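Local coordinates for ParB domain protein nuclease (Sulfolobus solfataricus, PDB 5K5D), which probably acts in archaeal DNA partition as a pNOB8-like ParB protein, possibly with nuclease activity, at residues B[158-163]-B[198-203]; B[93-98]-B[121-126]; B[26-31]-B[113-118]. The protein carries 4 engineered substitutions. All coordinates share one frame; numbering follows the deposited sequence.

Contact 1 (B[158-163]-B[198-203]); sequences EFVTLD and LRINTP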
ATOM      1  N   GLU B 158      -1.181  18.711 -10.951  1.00 63.99           N
ATOM      2  CA  GLU B 158      -1.807  18.424  -9.667  1.00 63.66           C
ATOM      3  C   GLU B 158      -0.795  17.851  -8.687  1.00 61.09           C
ATOM      4  O   GLU B 158       0.085  17.082  -9.065  1.00 64.01           O
ATOM      5  CB  GLU B 158      -2.986  17.466  -9.830  1.00 66.43           C
ATOM      6  CG  GLU B 158      -4.068  17.966 -10.765  1.00 75.73           C
ATOM      7  CD  GLU B 158      -3.815  17.578 -12.206  1.00 86.06           C
ATOM      8  OE1 GLU B 158      -4.273  18.307 -13.111  1.00 92.46           O
ATOM      9  OE2 GLU B 158      -3.162  16.536 -12.431  1.00 86.53           O
ATOM     10  N   PHE B 159      -0.934  18.233  -7.424  1.00 52.90           N
ATOM     11  CA  PHE B 159       0.011  17.829  -6.397  1.00 44.57           C
ATOM     12  C   PHE B 159      -0.717  17.456  -5.114  1.00 38.41           C
ATOM     13  O   PHE B 159      -1.854  17.863  -4.892  1.00 38.40           O
ATOM     14  CB  PHE B 159       1.007  18.961  -6.119  1.00 43.18           C
ATOM     15  CG  PHE B 159       1.914  19.273  -7.276  1.00 42.30           C
ATOM     16  CD1 PHE B 159       1.482  20.074  -8.319  1.00 42.85           C
ATOM     17  CD2 PHE B 159       3.202  18.767  -7.316  1.00 45.26           C
ATOM     18  CE1 PHE B 159       2.317  20.364  -9.388  1.00 43.98           C
ATOM     19  CE2 PHE B 159       4.041  19.052  -8.381  1.00 49.70           C
ATOM     20  CZ  PHE B 159       3.597  19.853  -9.418  1.00 46.61           C
ATOM     21  N   VAL B 160      -0.053  16.674  -4.275  1.00 37.52           N
ATOM     22  CA  VAL B 160      -0.567  16.368  -2.950  1.00 37.33           C
ATOM     23  C   VAL B 160       0.540  16.602  -1.929  1.00 37.83           C
ATOM     24  O   VAL B 160       1.728  16.526  -2.256  1.00 34.32           O
ATOM     25  CB  VAL B 160      -1.088  14.921  -2.856  1.00 39.60           C
ATOM     26  CG1 VAL B 160       0.059  13.931  -2.980  1.00 32.61           C
ATOM     27  CG2 VAL B 160      -1.854  14.708  -1.549  1.00 41.45           C
ATOM     28  N   THR B 161       0.148  16.911  -0.700  1.00 44.74           N
ATOM     29  CA  THR B 161       1.111  17.199   0.354  1.00 47.01           C
ATOM     30  C   THR B 161       0.996  16.196   1.490  1.00 48.56           C
ATOM     31  O   THR B 161       0.012  16.185   2.226  1.00 50.53           O
ATOM     32  CB  THR B 161       0.927  18.622   0.915  1.00 36.63           C
ATOM     33  OG1 THR B 161       1.109  19.574  -0.139  1.00 38.61           O
ATOM     34  CG2 THR B 161       1.939  18.898   2.026  1.00 25.87           C
ATOM     35  N   LEU B 162       2.014  15.355   1.626  1.00 53.95           N
ATOM     36  CA  LEU B 162       2.016  14.320   2.651  1.00 51.66           C
ATOM     37  C   LEU B 162       2.207  14.938   4.030  1.00 48.22           C
ATOM     38  O   LEU B 162       2.442  16.139   4.155  1.00 46.68           O
ATOM     39  CB  LEU B 162       3.110  13.290   2.366  1.00 50.84           C
ATOM     40  CG  LEU B 162       3.179  12.799   0.916  1.00 47.33           C
ATOM     41  CD1 LEU B 162       4.344  11.838   0.723  1.00 46.72           C
ATOM     42  CD2 LEU B 162       1.863  12.153   0.490  1.00 43.26           C
ATOM     43  N   ASP B 163       2.111  14.110   5.062  1.00 52.89           N
ATOM     44  CA  ASP B 163       2.166  14.590   6.437  1.00 59.74           C
ATOM     45  C   ASP B 163       3.594  14.883   6.896  1.00 61.72           C
ATOM     46  O   ASP B 163       3.942  14.650   8.053  1.00 70.74           O
ATOM     47  CB  ASP B 163       1.527  13.565   7.373  1.00 64.28           C
ATOM     48  CG  ASP B 163       2.338  12.283   7.468  1.00 69.85           C
ATOM     49  OD1 ASP B 163       3.053  11.954   6.496  1.00 63.62           O
ATOM     50  OD2 ASP B 163       2.266  11.608   8.518  1.00 78.47           O
ATOM     51  N   LEU B 198      -6.043   9.289  -8.393  1.00 32.12           N
ATOM     52  CA  LEU B 198      -6.882   9.358  -7.211  1.00 33.48           C
ATOM     53  C   LEU B 198      -6.048   9.757  -6.001  1.00 33.73           C
ATOM     54  O   LEU B 198      -6.478  10.562  -5.180  1.00 32.80           O
ATOM     55  CB  LEU B 198      -7.575   8.017  -6.946  1.00 33.62           C
ATOM     56  CG  LEU B 198      -8.515   7.471  -8.022  1.00 30.86           C
ATOM     57  CD1 LEU B 198      -9.184   6.196  -7.538  1.00 28.08           C
ATOM     58  CD2 LEU B 198      -9.553   8.505  -8.421  1.00 33.92           C
ATOM     59  N   ARG B 199      -4.849   9.196  -5.899  1.00 36.03           N
ATOM     60  CA  ARG B 199      -4.008   9.424  -4.734  1.00 39.01           C
ATOM     61  C   ARG B 199      -3.661  10.899  -4.579  1.00 40.56           C
ATOM     62  O   ARG B 199      -3.564  11.410  -3.459  1.00 40.99           O
ATOM     63  CB  ARG B 199      -2.734   8.584  -4.821  1.00 36.99           C
ATOM     64  CG  ARG B 199      -2.104   8.285  -3.475  1.00 37.51           C
ATOM     65  CD  ARG B 199      -1.157   9.383  -3.056  1.00 37.78           C
ATOM     66  NE  ARG B 199      -0.787   9.264  -1.651  1.00 40.11           N
ATOM     67  CZ  ARG B 199      -1.315   9.997  -0.678  1.00 36.28           C
ATOM     68  NH1 ARG B 199      -2.235  10.911  -0.962  1.00 33.39           N
ATOM     69  NH2 ARG B 199      -0.918   9.822   0.576  1.00 31.70           N
ATOM     70  N   ILE B 200      -3.492  11.580  -5.708  1.00 34.83           N
ATOM     71  CA  ILE B 200      -3.074  12.979  -5.708  1.00 36.25           C
ATOM     72  C   ILE B 200      -4.252  13.951  -5.753  1.00 38.39           C
ATOM     73  O   ILE B 200      -4.280  14.942  -5.018  1.00 33.01           O
ATOM     74  CB  ILE B 200      -2.108  13.272  -6.874  1.00 33.00           C
ATOM     75  CG1 ILE B 200      -0.666  12.998  -6.439  1.00 34.36           C
ATOM     76  CG2 ILE B 200      -2.259  14.708  -7.355  1.00 29.76           C
ATOM     77  CD1 ILE B 200      -0.430  11.578  -5.948  1.00 34.75           C
ATOM     78  N   ASN B 201      -5.226  13.659  -6.607  1.00 36.95           N
ATOM     79  CA  ASN B 201      -6.364  14.554  -6.775  1.00 47.01           C
ATOM     80  C   ASN B 201      -7.439  14.370  -5.709  1.00 47.83           C
ATOM     81  O   ASN B 201      -8.050  15.341  -5.260  1.00 48.54           O
ATOM     82  CB  ASN B 201      -6.970  14.404  -8.173  1.00 52.94           C
ATOM     83  CG  ASN B 201      -6.057  14.932  -9.263  1.00 55.61           C
ATOM     84  OD1 ASN B 201      -6.115  16.105  -9.620  1.00 64.00           O
ATOM     85  ND2 ASN B 201      -5.203  14.065  -9.795  1.00 57.25           N
ATOM     86  N   THR B 202      -7.649  13.127  -5.287  1.00 47.12           N
ATOM     87  CA  THR B 202      -8.763  12.809  -4.401  1.00 47.01           C
ATOM     88  C   THR B 202      -8.416  11.737  -3.355  1.00 43.24           C
ATOM     89  O   THR B 202      -8.946  10.627  -3.385  1.00 37.90           O
ATOM     90  CB  THR B 202      -9.991  12.376  -5.228  1.00 52.15           C
ATOM     91  OG1 THR B 202     -11.112  12.166  -4.363  1.00 66.62           O
ATOM     92  CG2 THR B 202      -9.691  11.101  -6.010  1.00 41.77           C
ATOM     93  N   PRO B 203      -7.524  12.081  -2.414  1.00 42.02           N
ATOM     94  CA  PRO B 203      -7.053  11.174  -1.358  1.00 42.48           C
ATOM     95  C   PRO B 203      -8.196  10.583  -0.530  1.00 46.65           C
ATOM     96  O   PRO B 203      -8.174   9.393  -0.205  1.00 46.14           O
ATOM     97  CB  PRO B 203      -6.196  12.087  -0.473  1.00 40.76           C
ATOM     98  CG  PRO B 203      -5.783  13.201  -1.359  1.00 37.70           C
ATOM     99  CD  PRO B 203      -6.917  13.418  -2.306  1.00 37.21           C
TER

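Contact 2 (B[93-98]-B[121-126]); sequences AYELIW and DRIAKM. Engineered in segment 121-126: M126 (natural residue Ile).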
ATOM      1  N   ALA B  93      14.564  -1.187   2.822  1.00 34.77           N
ATOM      2  CA  ALA B  93      13.654  -2.037   3.588  1.00 35.20           C
ATOM      3  C   ALA B  93      12.262  -1.972   2.972  1.00 27.17           C
ATOM      4  O   ALA B  93      11.588  -2.990   2.820  1.00 23.18           O
ATOM      5  CB  ALA B  93      13.613  -1.608   5.045  1.00 38.31           C
ATOM      6  N   TYR B  94      11.850  -0.762   2.615  1.00 26.57           N
ATOM      7  CA  TYR B  94      10.586  -0.536   1.930  1.00 26.25           C
ATOM      8  C   TYR B  94      10.458  -1.376   0.663  1.00 29.64           C
ATOM      9  O   TYR B  94       9.399  -1.935   0.385  1.00 33.92           O
ATOM     10  CB  TYR B  94      10.433   0.943   1.589  1.00 26.15           C
ATOM     11  CG  TYR B  94      10.286   1.825   2.805  1.00 36.87           C
ATOM     12  CD1 TYR B  94      10.846   3.095   2.844  1.00 35.40           C
ATOM     13  CD2 TYR B  94       9.587   1.382   3.919  1.00 34.82           C
ATOM     14  CE1 TYR B  94      10.714   3.897   3.961  1.00 36.50           C
ATOM     15  CE2 TYR B  94       9.447   2.177   5.035  1.00 40.55           C
ATOM     16  CZ  TYR B  94      10.012   3.432   5.052  1.00 43.14           C
ATOM     17  OH  TYR B  94       9.869   4.220   6.167  1.00 48.37           O
ATOM     18  N   GLU B  95      11.542  -1.468  -0.101  1.00 38.80           N
ATOM     19  CA  GLU B  95      11.504  -2.194  -1.367  1.00 38.75           C
ATOM     20  C   GLU B  95      11.370  -3.690  -1.145  1.00 37.21           C
ATOM     21  O   GLU B  95      10.613  -4.364  -1.844  1.00 38.35           O
ATOM     22  CB  GLU B  95      12.730  -1.860  -2.221  1.00 38.06           C
ATOM     23  CG  GLU B  95      12.660  -0.458  -2.809  1.00 45.31           C
ATOM     24  CD  GLU B  95      14.022   0.156  -3.063  1.00 61.19           C
ATOM     25  OE1 GLU B  95      14.998  -0.599  -3.277  1.00 59.83           O
ATOM     26  OE2 GLU B  95      14.113   1.402  -3.045  1.00 68.04           O
ATOM     27  N   LEU B  96      12.097  -4.200  -0.155  1.00 40.13           N
ATOM     28  CA  LEU B  96      12.013  -5.609   0.205  1.00 34.12           C
ATOM     29  C   LEU B  96      10.605  -5.994   0.638  1.00 32.92           C
ATOM     30  O   LEU B  96      10.073  -7.006   0.195  1.00 37.72           O
ATOM     31  CB  LEU B  96      13.025  -5.945   1.299  1.00 26.64           C
ATOM     32  CG  LEU B  96      14.472  -5.915   0.814  1.00 28.42           C
ATOM     33  CD1 LEU B  96      15.437  -6.182   1.959  1.00 24.68           C
ATOM     34  CD2 LEU B  96      14.657  -6.930  -0.308  1.00 25.45           C
ATOM     35  N   ILE B  97       9.998  -5.181   1.497  1.00 32.52           N
ATOM     36  CA  ILE B  97       8.658  -5.468   1.987  1.00 34.07           C
ATOM     37  C   ILE B  97       7.659  -5.529   0.840  1.00 41.85           C
ATOM     38  O   ILE B  97       6.720  -6.326   0.867  1.00 43.34           O
ATOM     39  CB  ILE B  97       8.184  -4.425   3.016  1.00 33.33           C
ATOM     40  CG1 ILE B  97       8.985  -4.542   4.317  1.00 30.06           C
ATOM     41  CG2 ILE B  97       6.696  -4.604   3.306  1.00 25.45           C
ATOM     42  CD1 ILE B  97       8.755  -3.386   5.280  1.00 32.34           C
ATOM     43  N   TRP B  98       7.860  -4.688  -0.169  1.00 37.78           N
ATOM     44  CA  TRP B  98       6.969  -4.688  -1.322  1.00 37.47           C
ATOM     45  C   TRP B  98       7.235  -5.889  -2.213  1.00 37.77           C
ATOM     46  O   TRP B  98       6.309  -6.512  -2.737  1.00 35.01           O
ATOM     47  CB  TRP B  98       7.120  -3.409  -2.138  1.00 37.48           C
ATOM     48  CG  TRP B  98       6.318  -3.432  -3.403  1.00 40.23           C
ATOM     49  CD1 TRP B  98       6.796  -3.428  -4.681  1.00 41.27           C
ATOM     50  CD2 TRP B  98       4.889  -3.484  -3.512  1.00 42.10           C
ATOM     51  NE1 TRP B  98       5.755  -3.461  -5.577  1.00 37.25           N
ATOM     52  CE2 TRP B  98       4.578  -3.496  -4.884  1.00 44.03           C
ATOM     53  CE3 TRP B  98       3.851  -3.509  -2.576  1.00 41.73           C
ATOM     54  CZ2 TRP B  98       3.263  -3.535  -5.347  1.00 49.69           C
ATOM     55  CZ3 TRP B  98       2.550  -3.550  -3.041  1.00 48.79           C
ATOM     56  CH2 TRP B  98       2.266  -3.563  -4.413  1.00 48.91           C
ATOM     57  N   ASP B 121       4.348   6.179  -0.881  1.00 32.85           N
ATOM     58  CA  ASP B 121       4.395   7.365  -0.033  1.00 33.59           C
ATOM     59  C   ASP B 121       5.722   7.480   0.711  1.00 41.85           C
ATOM     60  O   ASP B 121       6.250   8.581   0.869  1.00 50.24           O
ATOM     61  CB  ASP B 121       3.249   7.340   0.988  1.00 39.35           C
ATOM     62  CG  ASP B 121       1.910   7.738   0.385  1.00 45.33           C
ATOM     63  OD1 ASP B 121       1.777   7.746  -0.859  1.00 49.73           O
ATOM     64  OD2 ASP B 121       0.984   8.037   1.163  1.00 51.08           O
ATOM     65  N   ARG B 122       6.249   6.350   1.181  1.00 48.13           N
ATOM     66  CA  ARG B 122       7.525   6.344   1.894  1.00 47.93           C
ATOM     67  C   ARG B 122       8.649   6.712   0.940  1.00 45.54           C
ATOM     68  O   ARG B 122       9.490   7.560   1.246  1.00 46.30           O
ATOM     69  CB  ARG B 122       7.826   4.973   2.502  1.00 48.49           C
ATOM     70  CG  ARG B 122       6.761   4.411   3.430  1.00 52.83           C
ATOM     71  CD  ARG B 122       6.417   5.364   4.555  1.00 53.54           C
ATOM     72  NE  ARG B 122       5.921   4.646   5.729  1.00 56.69           N
ATOM     73  CZ  ARG B 122       4.674   4.208   5.879  1.00 50.69           C
ATOM     74  NH1 ARG B 122       3.774   4.406   4.922  1.00 48.54           N
ATOM     75  NH2 ARG B 122       4.328   3.570   6.989  1.00 45.59           N
ATOM     76  N   ILE B 123       8.656   6.060  -0.218  1.00 35.41           N
ATOM     77  CA  ILE B 123       9.689   6.289  -1.218  1.00 45.48           C
ATOM     78  C   ILE B 123       9.688   7.742  -1.689  1.00 54.25           C
ATOM     79  O   ILE B 123      10.735   8.301  -2.019  1.00 55.91           O
ATOM     80  CB  ILE B 123       9.514   5.354  -2.434  1.00 47.54           C
ATOM     81  CG1 ILE B 123       9.724   3.894  -2.023  1.00 45.81           C
ATOM     82  CG2 ILE B 123      10.470   5.740  -3.551  1.00 49.24           C
ATOM     83  CD1 ILE B 123      11.113   3.593  -1.540  1.00 47.26           C
ATOM     84  N   ALA B 124       8.508   8.353  -1.712  1.00 57.50           N
ATOM     85  CA  ALA B 124       8.380   9.739  -2.148  1.00 58.57           C
ATOM     86  C   ALA B 124       9.102  10.677  -1.189  1.00 61.13           C
ATOM     87  O   ALA B 124       9.823  11.576  -1.617  1.00 66.70           O
ATOM     88  CB  ALA B 124       6.914  10.126  -2.272  1.00 54.69           C
ATOM     89  N   LYS B 125       8.906  10.459   0.109  1.00 56.77           N
ATOM     90  CA  LYS B 125       9.563  11.259   1.133  1.00 57.32           C
ATOM     91  C   LYS B 125      11.071  11.024   1.126  1.00 68.56           C
ATOM     92  O   LYS B 125      11.852  11.932   1.410  1.00 75.31           O
ATOM     93  CB  LYS B 125       8.991  10.931   2.509  1.00 54.85           C
ATOM     94  CG  LYS B 125       7.481  11.088   2.619  1.00 51.72           C
ATOM     95  CD  LYS B 125       7.018  10.710   4.014  1.00 54.54           C
ATOM     96  CE  LYS B 125       5.520  10.889   4.196  1.00 52.25           C
ATOM     97  NZ  LYS B 125       5.109  10.476   5.568  1.00 45.73           N
HETATM   98  N   MSE B 126      11.470   9.799   0.800  1.00 70.83           N
HETATM   99  CA  MSE B 126      12.882   9.436   0.708  1.00 75.45           C
HETATM  100  C   MSE B 126      13.583  10.152  -0.444  1.00 74.39           C
HETATM  101  O   MSE B 126      14.809  10.251  -0.474  1.00 74.82           O
HETATM  102  CB  MSE B 126      13.031   7.922   0.527  1.00 79.90           C
HETATM  103  CG  MSE B 126      12.797   7.101   1.786  1.00 81.22           C
HETATM  104 SE   MSE B 126      14.298   7.182   3.033  1.00151.70          SE
HETATM  105  CE  MSE B 126      13.352   7.854   4.604  1.00 93.44           C
TER

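Contact 3 (B[26-31]-B[113-118]); sequences KTMVPS and LALFQK. Engineered in segment 26-31: M28 (natural residue Leu).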
ATOM      1  N   LYS B  26       6.648  -3.750  11.211  1.00 40.05           N
ATOM      2  CA  LYS B  26       5.732  -4.695  11.836  1.00 43.91           C
ATOM      3  C   LYS B  26       4.293  -4.459  11.400  1.00 40.41           C
ATOM      4  O   LYS B  26       3.486  -5.386  11.380  1.00 34.88           O
ATOM      5  CB  LYS B  26       5.831  -4.596  13.357  1.00 50.51           C
ATOM      6  CG  LYS B  26       4.866  -5.497  14.107  1.00 54.16           C
ATOM      7  CD  LYS B  26       5.065  -5.357  15.608  1.00 61.90           C
ATOM      8  CE  LYS B  26       4.262  -6.392  16.374  1.00 65.28           C
ATOM      9  NZ  LYS B  26       4.516  -6.302  17.839  1.00 65.39           N
ATOM     10  N   THR B  27       3.980  -3.221  11.036  1.00 34.73           N
ATOM     11  CA  THR B  27       2.613  -2.861  10.690  1.00 32.35           C
ATOM     12  C   THR B  27       2.454  -2.416   9.243  1.00 32.36           C
ATOM     13  O   THR B  27       1.388  -1.946   8.857  1.00 41.94           O
ATOM     14  CB  THR B  27       2.080  -1.748  11.610  1.00 44.49           C
ATOM     15  OG1 THR B  27       2.822  -0.541  11.386  1.00 47.98           O
ATOM     16  CG2 THR B  27       2.199  -2.169  13.073  1.00 43.74           C
HETATM   17  N   MSE B  28       3.506  -2.569   8.445  1.00 41.95           N
HETATM   18  CA  MSE B  28       3.457  -2.204   7.028  1.00 45.43           C
HETATM   19  C   MSE B  28       2.357  -2.945   6.275  1.00 49.67           C
HETATM   20  O   MSE B  28       1.534  -2.330   5.592  1.00 45.13           O
HETATM   21  CB  MSE B  28       4.801  -2.471   6.346  1.00 48.17           C
HETATM   22  CG  MSE B  28       5.808  -1.340   6.481  1.00 64.15           C
HETATM   23 SE   MSE B  28       5.134   0.352   5.771  1.00 71.76          SE
HETATM   24  CE  MSE B  28       4.398  -0.296   4.094  1.00109.84           C
ATOM     25  N   VAL B  29       2.357  -4.269   6.398  1.00 43.88           N
ATOM     26  CA  VAL B  29       1.410  -5.095   5.663  1.00 46.74           C
ATOM     27  C   VAL B  29       0.064  -5.151   6.366  1.00 49.15           C
ATOM     28  O   VAL B  29      -0.008  -5.465   7.556  1.00 42.53           O
ATOM     29  CB  VAL B  29       1.945  -6.522   5.441  1.00 50.65           C
ATOM     30  CG1 VAL B  29       0.871  -7.397   4.824  1.00 50.56           C
ATOM     31  CG2 VAL B  29       3.193  -6.489   4.557  1.00 45.29           C
ATOM     32  N   PRO B  30      -1.010  -4.826   5.626  1.00 56.40           N
ATOM     33  CA  PRO B  30      -2.372  -4.855   6.167  1.00 54.03           C
ATOM     34  C   PRO B  30      -2.716  -6.240   6.705  1.00 55.31           C
ATOM     35  O   PRO B  30      -2.350  -7.246   6.092  1.00 45.27           O
ATOM     36  CB  PRO B  30      -3.241  -4.531   4.946  1.00 59.20           C
ATOM     37  CG  PRO B  30      -2.334  -3.777   4.022  1.00 58.06           C
ATOM     38  CD  PRO B  30      -0.983  -4.401   4.215  1.00 58.59           C
ATOM     39  N   SER B  31      -3.403  -6.286   7.842  1.00 64.43           N
ATOM     40  CA  SER B  31      -3.794  -7.550   8.450  1.00 64.74           C
ATOM     41  C   SER B  31      -4.639  -8.375   7.487  1.00 60.40           C
ATOM     42  O   SER B  31      -5.496  -7.843   6.786  1.00 54.48           O
ATOM     43  CB  SER B  31      -4.566  -7.304   9.747  1.00 65.64           C
ATOM     44  OG  SER B  31      -5.724  -6.527   9.502  1.00 72.80           O
ATOM     45  N   LEU B 113      -3.048  -2.933  -2.596  1.00 46.70           N
ATOM     46  CA  LEU B 113      -3.115  -1.536  -3.000  1.00 40.27           C
ATOM     47  C   LEU B 113      -2.795  -0.630  -1.815  1.00 34.64           C
ATOM     48  O   LEU B 113      -2.085   0.362  -1.951  1.00 37.16           O
ATOM     49  CB  LEU B 113      -4.503  -1.210  -3.550  1.00 49.32           C
ATOM     50  CG  LEU B 113      -4.710  -1.369  -5.055  1.00 54.63           C
ATOM     51  CD1 LEU B 113      -6.196  -1.368  -5.416  1.00 51.71           C
ATOM     52  CD2 LEU B 113      -3.964  -0.275  -5.804  1.00 50.27           C
ATOM     53  N   ALA B 114      -3.327  -0.980  -0.651  1.00 34.32           N
ATOM     54  CA  ALA B 114      -3.069  -0.222   0.563  1.00 39.50           C
ATOM     55  C   ALA B 114      -1.594  -0.303   0.935  1.00 37.05           C
ATOM     56  O   ALA B 114      -1.011   0.676   1.398  1.00 37.99           O
ATOM     57  CB  ALA B 114      -3.945  -0.724   1.710  1.00 33.10           C
ATOM     58  N   LEU B 115      -0.996  -1.471   0.728  1.00 33.32           N
ATOM     59  CA  LEU B 115       0.434  -1.635   0.956  1.00 35.61           C
ATOM     60  C   LEU B 115       1.212  -0.833  -0.079  1.00 35.95           C
ATOM     61  O   LEU B 115       2.183  -0.151   0.246  1.00 35.76           O
ATOM     62  CB  LEU B 115       0.828  -3.112   0.882  1.00 30.72           C
ATOM     63  CG  LEU B 115       2.325  -3.442   0.900  1.00 32.54           C
ATOM     64  CD1 LEU B 115       3.002  -2.920   2.157  1.00 25.73           C
ATOM     65  CD2 LEU B 115       2.537  -4.944   0.767  1.00 39.28           C
ATOM     66  N   PHE B 116       0.766  -0.917  -1.326  1.00 39.95           N
ATOM     67  CA  PHE B 116       1.422  -0.229  -2.426  1.00 34.13           C
ATOM     68  C   PHE B 116       1.524   1.265  -2.144  1.00 37.23           C
ATOM     69  O   PHE B 116       2.595   1.858  -2.278  1.00 30.91           O
ATOM     70  CB  PHE B 116       0.659  -0.460  -3.728  1.00 31.08           C
ATOM     71  CG  PHE B 116       1.517  -0.367  -4.951  1.00 41.46           C
ATOM     72  CD1 PHE B 116       2.895  -0.265  -4.836  1.00 35.48           C
ATOM     73  CD2 PHE B 116       0.951  -0.379  -6.217  1.00 45.55           C
ATOM     74  CE1 PHE B 116       3.693  -0.180  -5.960  1.00 38.71           C
ATOM     75  CE2 PHE B 116       1.746  -0.295  -7.349  1.00 45.65           C
ATOM     76  CZ  PHE B 116       3.118  -0.195  -7.220  1.00 45.47           C
ATOM     77  N   GLN B 117       0.405   1.867  -1.753  1.00 36.10           N
ATOM     78  CA  GLN B 117       0.398   3.280  -1.398  1.00 40.65           C
ATOM     79  C   GLN B 117       1.315   3.575  -0.212  1.00 39.22           C
ATOM     80  O   GLN B 117       2.066   4.549  -0.236  1.00 33.11           O
ATOM     81  CB  GLN B 117      -1.021   3.770  -1.094  1.00 43.03           C
ATOM     82  CG  GLN B 117      -1.065   5.205  -0.595  1.00 45.68           C
ATOM     83  CD  GLN B 117      -2.462   5.667  -0.247  1.00 55.46           C
ATOM     84  OE1 GLN B 117      -3.450   5.144  -0.759  1.00 62.74           O
ATOM     85  NE2 GLN B 117      -2.553   6.654   0.639  1.00 56.50           N
ATOM     86  N   LYS B 118       1.248   2.738   0.822  1.00 44.19           N
ATOM     87  CA  LYS B 118       2.077   2.937   2.008  1.00 45.17           C
ATOM     88  C   LYS B 118       3.539   2.961   1.609  1.00 42.76           C
ATOM     89  O   LYS B 118       4.322   3.761   2.115  1.00 43.04           O
ATOM     90  CB  LYS B 118       1.851   1.834   3.039  1.00 46.10           C
ATOM     91  CG  LYS B 118       0.608   2.001   3.879  1.00 45.11           C
ATOM     92  CD  LYS B 118       0.516   0.889   4.903  1.00 50.57           C
ATOM     93  CE  LYS B 118      -0.853   0.845   5.555  1.00 58.01           C
ATOM     94  NZ  LYS B 118      -0.964  -0.294   6.508  1.00 63.84           N
TER

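Contact 1 (B[158-163]-B[198-203])
V160 and I200 meet where the short strand 159-161 lies against the C-terminal end of helix 189-201, and their side chains cross at about a right angle. V160 has chi1 at 67°, which sets CG1 between the backbone N and the carbonyl carbon and CG2 anti to the N. CG1 thus takes I200, at 3.7 Å from its CG1, while CG2 lies obliquely beside the guanidinium of R199, 3.9 Å from NH1, and touches the ring of P203 more loosely. The other branch of I200 serves E158: its CG2 approaches the E158 backbone C to 3.7 Å. L162 CD2 lies over one face of the R199 guanidinium, displaced toward the rim and 3.6 Å from NH2. A bend at chi2 (-87°) directs R199 CD, and beyond it NH2 forms a salt bridge with D121. N201 and E158 cross obliquely, N201 OD1 coming 3.0 Å from E158 CG, and N201 ND2 bonds to I197 O in its own helix. The backbone of V160 pairs with I168 of strand 167-169, so a two-stranded hairpin rests on the helix end. No hydrogen bond joins the two segments: the contact is mainly apolar packing, with one carbonyl-to-methylene approach at N201, while R199 takes its ionic partner elsewhere, which would hold the guanidinium against L162 CD2 and beside V160.

Contact 2 (B[93-98]-B[121-126])
Y94 and R122 join two antiparallel helices, helix 90-99 of the ParB-like N-terminal region and the long helix 109-128. The short segments run at 159° to each other with axes 10.6 Å apart, and the Y94 ring lies in this interface. R122 CB makes a CH-pi contact over one face, 3.6 Å from the ring centroid and 19° off the normal, lying toward the rim on the CE1 side. R122 CG continues across the same ring, 3.8 Å from Y94 CZ. A bend at chi2 (-55°) sets the direction of CD, and the chain leaves the ring near the phenol end, where Y94 OH lies 4.0 Å from R122 NE, at the edge of a guanidinium whose plane is steeply inclined to the ring. These two polar ends do not bond to each other; E24 OE2 unites them, hydrogen-bonded to Y94 OH and salt-bridged to R122 NE. Nearer the 90-99 backbone, I123 CD1 packs 4.2 Å from Y94 CB and 4.0 Å from E95 OE2. M126, an engineered selenomethionine that is poorly ordered, comes to the ring edge with its CG. F25 of helix 23-26 also touches Y94. An alanine in place of Y94 would probably open a gap beside R122 CB and CG and leave E24 OE2 without its phenol partner. The aliphatic stem of the arginine lies on an aromatic face, while one carboxylate oxygen, shared by phenol and guanidinium, would fix the far ends of both and partly offset the arginine charge.

Contact 3 (B[26-31]-B[113-118])
M28, an engineered selenomethionine, touches helix 109-128 with its terminal methyl. Its CE lies 3.5 Å from L115 CD1 and equally near K118 CB, a position reached because the chain bends at chi2 and again at chi3 (-46°). M28 crosses L115 at about a right angle but runs past K118 in the opposite direction. L115 has CG anti to its backbone N (chi1 171°), and its two methyls divide the loop between them: CD1 goes to M28, while CD2 lies 4.1 Å from V29 CG2. P30 continues the apolar strip, its CD 4.0 Å from L115 CB and its CG 4.2 Å from A114 CB. The extended chain of K118 passes the loop carbonyls, CD being 3.4 Å from M28 O; NZ makes a weak hydrogen bond of 3.4 Å to that same M28 O.

The 26-31 loop, between helices 23-26 and 37-45 of the ParB-like N-terminal region, thus rests on helix 109-128. Farther out, T27 OG1 bonds to D23 O and so ties the start of the loop to helix 23-26, and P30 O accepts a bond from N32 ND2. N101 touches both V29 and L115. On another side of the helix, L113 and F116 pack on M195 of helix 189-201, so that the same turns serve the loop and the following helical region. A bound citric acid molecule, probably from the crystallisation liquor, lies about 3 Å from the V29 side chain. The contact therefore rests mainly on carbon packing, with M28, V29 and P30 of the loop against L115 and A114 of the helix, while the lysine adds a weak polar tie and would place a positive charge beside the carbonyl oxygens of T27 and M28.

In the fold
Helix 109-128 connects all three contacts. Contacts 2 and 3 lie on neighbouring parts of it, their centres about 11 Å apart, and W98 of contact 2 stacks on F116 of contact 3, with W98 CH2 3.3 Å from F116 CG; R122 NH2 also lies 3.5 Å from M28 SE. Contact 1 is farther off, about 17 Å from contact 2 and 18 Å from contact 3 between centres, yet two salt bridges reach it from the helix: R199 NH2 to D121 OD2 and D163 OD1 to K125 NZ, both 2.7 Å. The helix thus joins the ParB-like N-terminal part to the hairpin and helices that follow.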